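Local coordinates for protein acetylornithine aminotransferase (Aquifex aeolicus, PDB 2EH6) that catalyses the pyridoxal-phosphate-dependent transfer of an amino group between N(2)-acetyl-L-ornithine and 2-oxoglutarate, a step of arginine biosynthesis, at residues Lys18-Leu22 against Ile358-His363; Lys81-Thr85 against Leu232-Ile237; Gly185-Glu189 against Val314-Gly318. All coordinates share one frame. Residues are numbered along the deposited sequence.

Contact 1 of 3, residues Lys18-Leu22 against Ile358-His363; sequences KGVYL and IIQKEH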
loop_
_atom_site.group_PDB
_atom_site.type_symbol
_atom_site.label_atom_id
_atom_site.label_comp_id
_atom_site.label_asym_id
_atom_site.label_seq_id
_atom_site.Cartn_x
_atom_site.Cartn_y
_atom_site.Cartn_z
ATOM N N LYS A 18 4.253 -22.784 -10.864
ATOM C CA LYS A 18 3.184 -23.682 -11.278
ATOM C C LYS A 18 2.783 -24.518 -10.079
ATOM O O LYS A 18 3.576 -25.317 -9.580
ATOM C CB LYS A 18 3.646 -24.601 -12.414
ATOM C CG LYS A 18 2.516 -25.439 -12.995
ATOM C CD LYS A 18 1.324 -24.549 -13.341
ATOM C CE LYS A 18 0.339 -25.237 -14.270
ATOM N NZ LYS A 18 -1.057 -24.755 -14.029
ATOM N N GLY A 19 1.553 -24.331 -9.612
ATOM C CA GLY A 19 1.091 -25.078 -8.456
ATOM C C GLY A 19 1.864 -24.675 -7.214
ATOM O O GLY A 19 1.940 -23.492 -6.877
ATOM N N VAL A 20 2.443 -25.657 -6.532
ATOM C CA VAL A 20 3.215 -25.395 -5.326
ATOM C C VAL A 20 4.715 -25.369 -5.620
ATOM O O VAL A 20 5.540 -25.438 -4.704
ATOM C CB VAL A 20 2.931 -26.465 -4.247
ATOM C CG1 VAL A 20 1.491 -26.356 -3.773
ATOM C CG2 VAL A 20 3.187 -27.856 -4.811
ATOM N N TYR A 21 5.060 -25.255 -6.899
ATOM C CA TYR A 21 6.461 -25.215 -7.314
ATOM C C TYR A 21 6.866 -23.895 -7.957
ATOM O O TYR A 21 6.062 -23.237 -8.614
ATOM C CB TYR A 21 6.753 -26.345 -8.314
ATOM C CG TYR A 21 6.644 -27.727 -7.718
ATOM C CD1 TYR A 21 7.712 -28.294 -7.021
ATOM C CD2 TYR A 21 5.453 -28.446 -7.800
ATOM C CE1 TYR A 21 7.590 -29.542 -6.412
ATOM C CE2 TYR A 21 5.320 -29.689 -7.196
ATOM C CZ TYR A 21 6.389 -30.230 -6.502
ATOM O OH TYR A 21 6.243 -31.449 -5.880
ATOM N N LEU A 22 8.130 -23.531 -7.764
ATOM C CA LEU A 22 8.698 -22.326 -8.352
ATOM C C LEU A 22 9.931 -22.747 -9.156
ATOM O O LEU A 22 10.595 -23.731 -8.818
ATOM C CB LEU A 22 9.103 -21.328 -7.265
ATOM C CG LEU A 22 7.970 -20.452 -6.712
ATOM C CD1 LEU A 22 8.448 -19.677 -5.493
ATOM C CD2 LEU A 22 7.507 -19.496 -7.800
ATOM N N ILE A 358 -3.195 -25.127 -0.879
ATOM C CA ILE A 358 -3.579 -26.269 -1.710
ATOM C C ILE A 358 -2.588 -27.421 -1.545
ATOM O O ILE A 358 -2.701 -28.451 -2.211
ATOM C CB ILE A 358 -3.615 -25.895 -3.207
ATOM C CG1 ILE A 358 -2.241 -25.384 -3.642
ATOM C CG2 ILE A 358 -4.699 -24.863 -3.462
ATOM C CD1 ILE A 358 -2.084 -25.212 -5.140
ATOM N N ILE A 359 -1.611 -27.242 -0.664
ATOM C CA ILE A 359 -0.597 -28.264 -0.436
ATOM C C ILE A 359 -1.233 -29.610 -0.042
ATOM O O ILE A 359 -2.245 -29.649 0.657
ATOM C CB ILE A 359 0.389 -27.802 0.663
ATOM C CG1 ILE A 359 1.673 -28.624 0.597
ATOM C CG2 ILE A 359 -0.265 -27.898 2.032
ATOM C CD1 ILE A 359 2.601 -28.215 -0.531
ATOM N N GLN A 360 -0.637 -30.707 -0.503
ATOM C CA GLN A 360 -1.148 -32.047 -0.204
ATOM C C GLN A 360 -0.146 -32.891 0.578
ATOM O O GLN A 360 1.047 -32.592 0.595
ATOM C CB GLN A 360 -1.525 -32.762 -1.502
ATOM C CG GLN A 360 -2.697 -32.120 -2.228
ATOM C CD GLN A 360 -3.041 -32.830 -3.521
ATOM O OE1 GLN A 360 -3.390 -34.013 -3.520
ATOM N NE2 GLN A 360 -2.944 -32.112 -4.636
ATOM N N LYS A 361 -0.634 -33.953 1.214
ATOM C CA LYS A 361 0.217 -34.828 2.019
ATOM C C LYS A 361 1.472 -35.314 1.308
ATOM O O LYS A 361 2.550 -35.340 1.900
ATOM C CB LYS A 361 -0.589 -36.028 2.529
ATOM C CG LYS A 361 -1.618 -35.645 3.578
ATOM C CD LYS A 361 -2.287 -36.862 4.185
ATOM C CE LYS A 361 -3.253 -36.451 5.283
ATOM N NZ LYS A 361 -3.878 -37.626 5.940
ATOM N N GLU A 362 1.331 -35.698 0.044
ATOM C CA GLU A 362 2.466 -36.172 -0.739
ATOM C C GLU A 362 3.557 -35.104 -0.762
ATOM O O GLU A 362 4.743 -35.417 -0.688
ATOM C CB GLU A 362 2.025 -36.487 -2.169
ATOM C CG GLU A 362 3.147 -36.965 -3.075
ATOM C CD GLU A 362 2.729 -37.018 -4.533
ATOM O OE1 GLU A 362 2.493 -35.941 -5.124
ATOM O OE2 GLU A 362 2.633 -38.136 -5.085
ATOM N N HIS A 363 3.141 -33.846 -0.873
ATOM C CA HIS A 363 4.068 -32.713 -0.899
ATOM C C HIS A 363 4.707 -32.526 0.472
ATOM O O HIS A 363 5.902 -32.246 0.584
ATOM C CB HIS A 363 3.322 -31.440 -1.294
ATOM C CG HIS A 363 2.754 -31.476 -2.677
ATOM N ND1 HIS A 363 1.642 -30.745 -3.045
ATOM C CD2 HIS A 363 3.164 -32.127 -3.792
ATOM C CE1 HIS A 363 1.392 -30.945 -4.327
ATOM N NE2 HIS A 363 2.302 -31.778 -4.804
#
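Start at Ile358, on the loop that leads into the C-terminal helix. Its CB points toward residues 18-22, and Ile358 CG1 lies 3.9 Å from Val20 CG1. Ile359 follows with its CB sideways, yet Ile359 CD1 swings back to 3.9 Å from the same Val20 CG1, so one methyl touches both isoleucines. Gln360 is the N-cap of helix 361-374; its backbone N makes a weak hydrogen bond, 3.4 Å long, to ND1 of His363 in the first helical turn. The imidazole of His363 in turn presents a face to Val20, whose CG2 sits 3.8 Å from the ring centroid in a CH-pi contact. Tyr21 aims its ring edge at the face of His363 in an offset edge-to-face pair, planes at 88° and centroids 6.0 Å apart. Val20 and Tyr21 end the type II' turn from Lys18, with Gly19 at its positive-phi corner, that links strands 12-18 and 21-24. This is apolar and aromatic packing of an N-terminal beta hairpin against the start of the C-terminal helix.

Contact 2 of 3, residues Lys81-Thr85 against Leu232-Ile237; sequences KHFWT and LKPDVI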
loop_
_atom_site.group_PDB
_atom_site.type_symbol
_atom_site.label_atom_id
_atom_site.label_comp_id
_atom_site.label_asym_id
_atom_site.label_seq_id
_atom_site.Cartn_x
_atom_site.Cartn_y
_atom_site.Cartn_z
ATOM N N LYS A 81 -19.669 -12.075 5.780
ATOM C CA LYS A 81 -20.421 -13.307 6.012
ATOM C C LYS A 81 -19.728 -14.233 7.011
ATOM O O LYS A 81 -20.386 -14.956 7.758
ATOM C CB LYS A 81 -20.630 -14.054 4.691
ATOM C CG LYS A 81 -21.373 -15.370 4.843
ATOM C CD LYS A 81 -21.454 -16.138 3.529
ATOM C CE LYS A 81 -20.082 -16.590 3.050
ATOM N NZ LYS A 81 -20.181 -17.413 1.811
ATOM N N HIS A 82 -18.400 -14.215 7.024
ATOM C CA HIS A 82 -17.649 -15.068 7.939
ATOM C C HIS A 82 -17.302 -14.387 9.255
ATOM O O HIS A 82 -16.781 -15.031 10.163
ATOM C CB HIS A 82 -16.360 -15.561 7.283
ATOM C CG HIS A 82 -16.562 -16.675 6.304
ATOM N ND1 HIS A 82 -17.206 -16.502 5.097
ATOM C CD2 HIS A 82 -16.186 -17.975 6.347
ATOM C CE1 HIS A 82 -17.214 -17.646 4.438
ATOM N NE2 HIS A 82 -16.600 -18.556 5.174
ATOM N N PHE A 83 -17.579 -13.091 9.359
ATOM C CA PHE A 83 -17.282 -12.350 10.582
ATOM C C PHE A 83 -18.303 -12.747 11.660
ATOM O O PHE A 83 -19.411 -13.182 11.337
ATOM C CB PHE A 83 -17.335 -10.843 10.304
ATOM C CG PHE A 83 -16.620 -10.005 11.336
ATOM C CD1 PHE A 83 -15.290 -10.262 11.662
ATOM C CD2 PHE A 83 -17.267 -8.944 11.959
ATOM C CE1 PHE A 83 -14.612 -9.477 12.592
ATOM C CE2 PHE A 83 -16.600 -8.148 12.892
ATOM C CZ PHE A 83 -15.270 -8.414 13.210
ATOM N N TRP A 84 -17.933 -12.598 12.930
ATOM C CA TRP A 84 -18.823 -12.985 14.023
ATOM C C TRP A 84 -20.087 -12.137 14.164
ATOM O O TRP A 84 -21.061 -12.575 14.771
ATOM C CB TRP A 84 -18.065 -12.998 15.358
ATOM C CG TRP A 84 -17.593 -11.656 15.824
ATOM C CD1 TRP A 84 -16.466 -10.997 15.426
ATOM C CD2 TRP A 84 -18.250 -10.796 16.766
ATOM N NE1 TRP A 84 -16.379 -9.781 16.060
ATOM C CE2 TRP A 84 -17.460 -9.631 16.888
ATOM C CE3 TRP A 84 -19.431 -10.897 17.517
ATOM C CZ2 TRP A 84 -17.812 -8.568 17.733
ATOM C CZ3 TRP A 84 -19.782 -9.839 18.359
ATOM C CH2 TRP A 84 -18.973 -8.690 18.458
ATOM N N THR A 85 -20.078 -10.925 13.620
ATOM C CA THR A 85 -21.249 -10.063 13.705
ATOM C C THR A 85 -21.350 -9.195 12.459
ATOM O O THR A 85 -20.563 -9.354 11.527
ATOM C CB THR A 85 -21.195 -9.166 14.964
ATOM O OG1 THR A 85 -22.436 -8.464 15.100
ATOM C CG2 THR A 85 -20.051 -8.162 14.865
ATOM N N LEU A 232 -13.428 -15.557 19.621
ATOM C CA LEU A 232 -13.219 -14.168 20.010
ATOM C C LEU A 232 -14.215 -13.270 19.288
ATOM O O LEU A 232 -14.831 -13.682 18.305
ATOM C CB LEU A 232 -11.790 -13.734 19.669
ATOM C CG LEU A 232 -10.694 -14.451 20.451
ATOM C CD1 LEU A 232 -9.343 -14.173 19.825
ATOM C CD2 LEU A 232 -10.732 -14.000 21.896
ATOM N N LYS A 233 -14.370 -12.045 19.780
ATOM C CA LYS A 233 -15.295 -11.093 19.176
ATOM C C LYS A 233 -14.610 -9.744 18.984
ATOM O O LYS A 233 -14.946 -8.759 19.640
ATOM C CB LYS A 233 -16.534 -10.934 20.061
ATOM C CG LYS A 233 -17.327 -12.218 20.233
ATOM C CD LYS A 233 -18.482 -12.029 21.206
ATOM C CE LYS A 233 -19.323 -13.293 21.304
ATOM N NZ LYS A 233 -18.491 -14.478 21.675
ATOM N N PRO A 234 -13.634 -9.687 18.067
ATOM C CA PRO A 234 -12.899 -8.451 17.791
ATOM C C PRO A 234 -13.755 -7.319 17.233
ATOM O O PRO A 234 -14.727 -7.544 16.509
ATOM C CB PRO A 234 -11.822 -8.909 16.806
ATOM C CG PRO A 234 -12.498 -10.035 16.069
ATOM C CD PRO A 234 -13.172 -10.786 17.193
ATOM N N ASP A 235 -13.390 -6.092 17.583
ATOM C CA ASP A 235 -14.107 -4.926 17.101
ATOM C C ASP A 235 -13.594 -4.602 15.697
ATOM O O ASP A 235 -14.332 -4.099 14.850
ATOM C CB ASP A 235 -13.867 -3.752 18.050
ATOM C CG ASP A 235 -14.347 -4.049 19.465
ATOM O OD1 ASP A 235 -15.573 -4.095 19.667
ATOM O OD2 ASP A 235 -13.505 -4.251 20.364
ATOM N N VAL A 236 -12.321 -4.904 15.460
ATOM C CA VAL A 236 -11.702 -4.661 14.159
ATOM C C VAL A 236 -10.626 -5.704 13.868
ATOM O O VAL A 236 -9.906 -6.134 14.769
ATOM C CB VAL A 236 -11.010 -3.273 14.099
ATOM C CG1 VAL A 236 -10.525 -2.995 12.674
ATOM C CG2 VAL A 236 -11.961 -2.177 14.556
ATOM N N ILE A 237 -10.530 -6.129 12.612
ATOM C CA ILE A 237 -9.470 -7.058 12.230
ATOM C C ILE A 237 -8.829 -6.507 10.959
ATOM O O ILE A 237 -9.478 -5.794 10.192
ATOM C CB ILE A 237 -9.988 -8.498 11.964
ATOM C CG1 ILE A 237 -10.973 -8.509 10.796
ATOM C CG2 ILE A 237 -10.627 -9.061 13.238
ATOM C CD1 ILE A 237 -11.370 -9.910 10.360
#
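Here a loop leading from helix 70-81 to strand 87-92 packs on the loop that enters strand 236-239, at one edge of the mixed, mostly parallel seven-stranded sheet of the large, cofactor-binding domain of the fold-type I aminotransferase fold. Strand 250-255 lies between those two strands in the sheet, so the contact bridges over it.

Apolar contacts come mainly from Phe83. Its CB starts off sideways, but the ring reaches across: Phe83 CE1 lies 4.1 Å from Pro234 CG and 4.0 Å from Ile237 CD1. Leu253 of the intervening strand touches both Phe83 and Ile237 and joins their cluster. The side chain of Ile237 is about 11 Å from the bound PLP and about 5 Å from that of Glu213, inferred to bind the cofactor. Trp84 adds an apolar contact, its CD1 3.7 Å from Pro234 CD.

Trp84 also makes the CH-pi contact. Its indole lies flat against the backbone and the root of the side chain of Lys233: Lys233 CB stands 3.4 Å from the centroid of the six-membered ring of Trp84, only 7° off the normal, over the face.

Polar contact comes from the edge of the same indole. With chi1 at 66° (p), the ring nitrogen is brought to the proline carbonyl: Trp84 NE1 donates to Pro234 O at 2.8 Å, with an angle of 150° at the hydrogen.

Contact 3 of 3, residues Gly185-Glu189 against Val314-Gly318; sequences GGVNE and VKGRG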
loop_
_atom_site.group_PDB
_atom_site.type_symbol
_atom_site.label_atom_id
_atom_site.label_comp_id
_atom_site.label_asym_id
_atom_site.label_seq_id
_atom_site.Cartn_x
_atom_site.Cartn_y
_atom_site.Cartn_z
ATOM N N GLY A 185 7.367 -12.879 14.413
ATOM C CA GLY A 185 8.012 -12.949 15.715
ATOM C C GLY A 185 8.450 -14.327 16.179
ATOM O O GLY A 185 8.971 -14.466 17.284
ATOM N N GLY A 186 8.235 -15.346 15.352
ATOM C CA GLY A 186 8.641 -16.690 15.725
ATOM C C GLY A 186 7.502 -17.681 15.880
ATOM O O GLY A 186 7.644 -18.689 16.574
ATOM N N VAL A 187 6.378 -17.406 15.223
ATOM C CA VAL A 187 5.203 -18.268 15.298
ATOM C C VAL A 187 4.852 -18.478 16.766
ATOM O O VAL A 187 4.767 -19.608 17.240
ATOM C CB VAL A 187 5.452 -19.649 14.631
ATOM C CG1 VAL A 187 4.141 -20.436 14.541
ATOM C CG2 VAL A 187 6.052 -19.463 13.241
ATOM N N ASN A 188 4.663 -17.373 17.483
ATOM C CA ASN A 188 4.319 -17.410 18.900
ATOM C C ASN A 188 2.810 -17.475 19.056
ATOM O O ASN A 188 2.083 -16.645 18.513
ATOM C CB ASN A 188 4.869 -16.173 19.605
ATOM C CG ASN A 188 6.362 -16.000 19.390
ATOM O OD1 ASN A 188 7.125 -16.958 19.496
ATOM N ND2 ASN A 188 6.784 -14.776 19.091
ATOM N N GLU A 189 2.343 -18.467 19.804
ATOM C CA GLU A 189 0.917 -18.669 20.014
ATOM C C GLU A 189 0.349 -18.046 21.284
ATOM O O GLU A 189 0.870 -18.259 22.377
ATOM C CB GLU A 189 0.610 -20.167 20.035
ATOM C CG GLU A 189 0.807 -20.866 18.712
ATOM C CD GLU A 189 0.670 -22.372 18.835
ATOM O OE1 GLU A 189 1.672 -23.036 19.174
ATOM O OE2 GLU A 189 -0.447 -22.887 18.604
ATOM N N VAL A 314 7.727 -27.791 18.039
ATOM C CA VAL A 314 6.853 -27.458 16.921
ATOM C C VAL A 314 5.769 -26.495 17.393
ATOM O O VAL A 314 5.096 -26.743 18.393
ATOM C CB VAL A 314 6.204 -28.724 16.337
ATOM C CG1 VAL A 314 5.364 -28.373 15.123
ATOM C CG2 VAL A 314 7.285 -29.728 15.975
ATOM N N LYS A 315 5.608 -25.397 16.664
ATOM C CA LYS A 315 4.639 -24.368 17.022
ATOM C C LYS A 315 3.703 -24.079 15.862
ATOM O O LYS A 315 3.982 -24.450 14.719
ATOM C CB LYS A 315 5.384 -23.087 17.398
ATOM C CG LYS A 315 6.530 -23.308 18.383
ATOM C CD LYS A 315 7.511 -22.140 18.406
ATOM C CE LYS A 315 6.889 -20.872 18.958
ATOM N NZ LYS A 315 7.892 -19.770 19.051
ATOM N N GLY A 316 2.588 -23.421 16.156
ATOM C CA GLY A 316 1.653 -23.074 15.104
ATOM C C GLY A 316 0.363 -23.864 15.054
ATOM O O GLY A 316 0.126 -24.766 15.855
ATOM N N ARG A 317 -0.471 -23.520 14.081
ATOM C CA ARG A 317 -1.759 -24.163 13.899
ATOM C C ARG A 317 -2.071 -24.187 12.403
ATOM O O ARG A 317 -1.679 -23.276 11.672
ATOM C CB ARG A 317 -2.816 -23.361 14.659
ATOM C CG ARG A 317 -4.210 -23.934 14.645
ATOM C CD ARG A 317 -5.178 -22.931 15.263
ATOM N NE ARG A 317 -4.942 -22.704 16.687
ATOM C CZ ARG A 317 -5.444 -23.461 17.661
ATOM N NH1 ARG A 317 -6.214 -24.503 17.370
ATOM N NH2 ARG A 317 -5.179 -23.172 18.928
ATOM N N GLY A 318 -2.776 -25.222 11.953
ATOM C CA GLY A 318 -3.119 -25.329 10.544
ATOM C C GLY A 318 -1.879 -25.399 9.670
ATOM O O GLY A 318 -1.043 -26.288 9.851
HETATM O O HOH W 1 -3.267 -21.471 18.430
#
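The glycine-rich loop that joins strands 181-182 and 188-189 lies near the cofactor pocket, the side chain of Val187 being about 10 Å from the bound PLP, and it docks here on strand 313-317, an edge strand of another sheet. Where the loop enters strand 188-189, Val187 and Asn188 both face Gln182, a G1 beta bulge, and Gly186 has backbone angles (116/24) at which a CB would jam against the carbonyl O of Gly185.

Lys315 reaches into this loop. Its ammonium group is held at two points: Lys315 NZ donates hydrogen bonds to Gly186 O at 2.7 Å and to Asn188 OD1 at 2.9 Å. The amide of Asn188 is thus shared, because Asn188 ND2 gives a hydrogen bond to Gln182 OE1 and a weak one, 2.9 Å, to Gly185 O, which ties the loop together around the lysine.

At the next residue of strand 313-317, Val187 CG1 packs 3.7 Å from Gly316 CA. A CB on Gly316 would come to 3.4 Å from Val187 CG1, so the missing side chain lets the valine settle against the backbone. Glu189 points its carboxylate at the same glycine, and Gly316 N donates to Glu189 OE1 at 3.2 Å. The other carboxylate oxygen, Glu189 OE2, takes a hydrogen bond from a water at 3.2 Å, and that water accepts one from Arg317 NH2 at 2.6 Å.

Side chains, rather than paired main chains, therefore fasten a G1-bulged beta hairpin to an edge strand of a neighbouring sheet within the class-III aminotransferase fold.

In the fold
Contact 1 joins regions near the two ends of the chain, and contacts 2 and 3 are both nested in the loop it closes; those two cross in sequence, their segments alternating in the order 81-85, 185-189, 232-237, 314-318. Contacts 1 and 3, with centres 21 Å apart, reach the same seven-stranded sheet, built from the N- and C-terminal parts of the chain; contact 3 joins it to a loop near the cofactor pocket. Contact 2 sits on the other seven-stranded sheet, in the PLP-binding large domain of this fold-type I aminotransferase, 31 Å from contact 1 and 22 Å from contact 3, centre to centre. None touches another. Contact 1 lies away from the annotated sites.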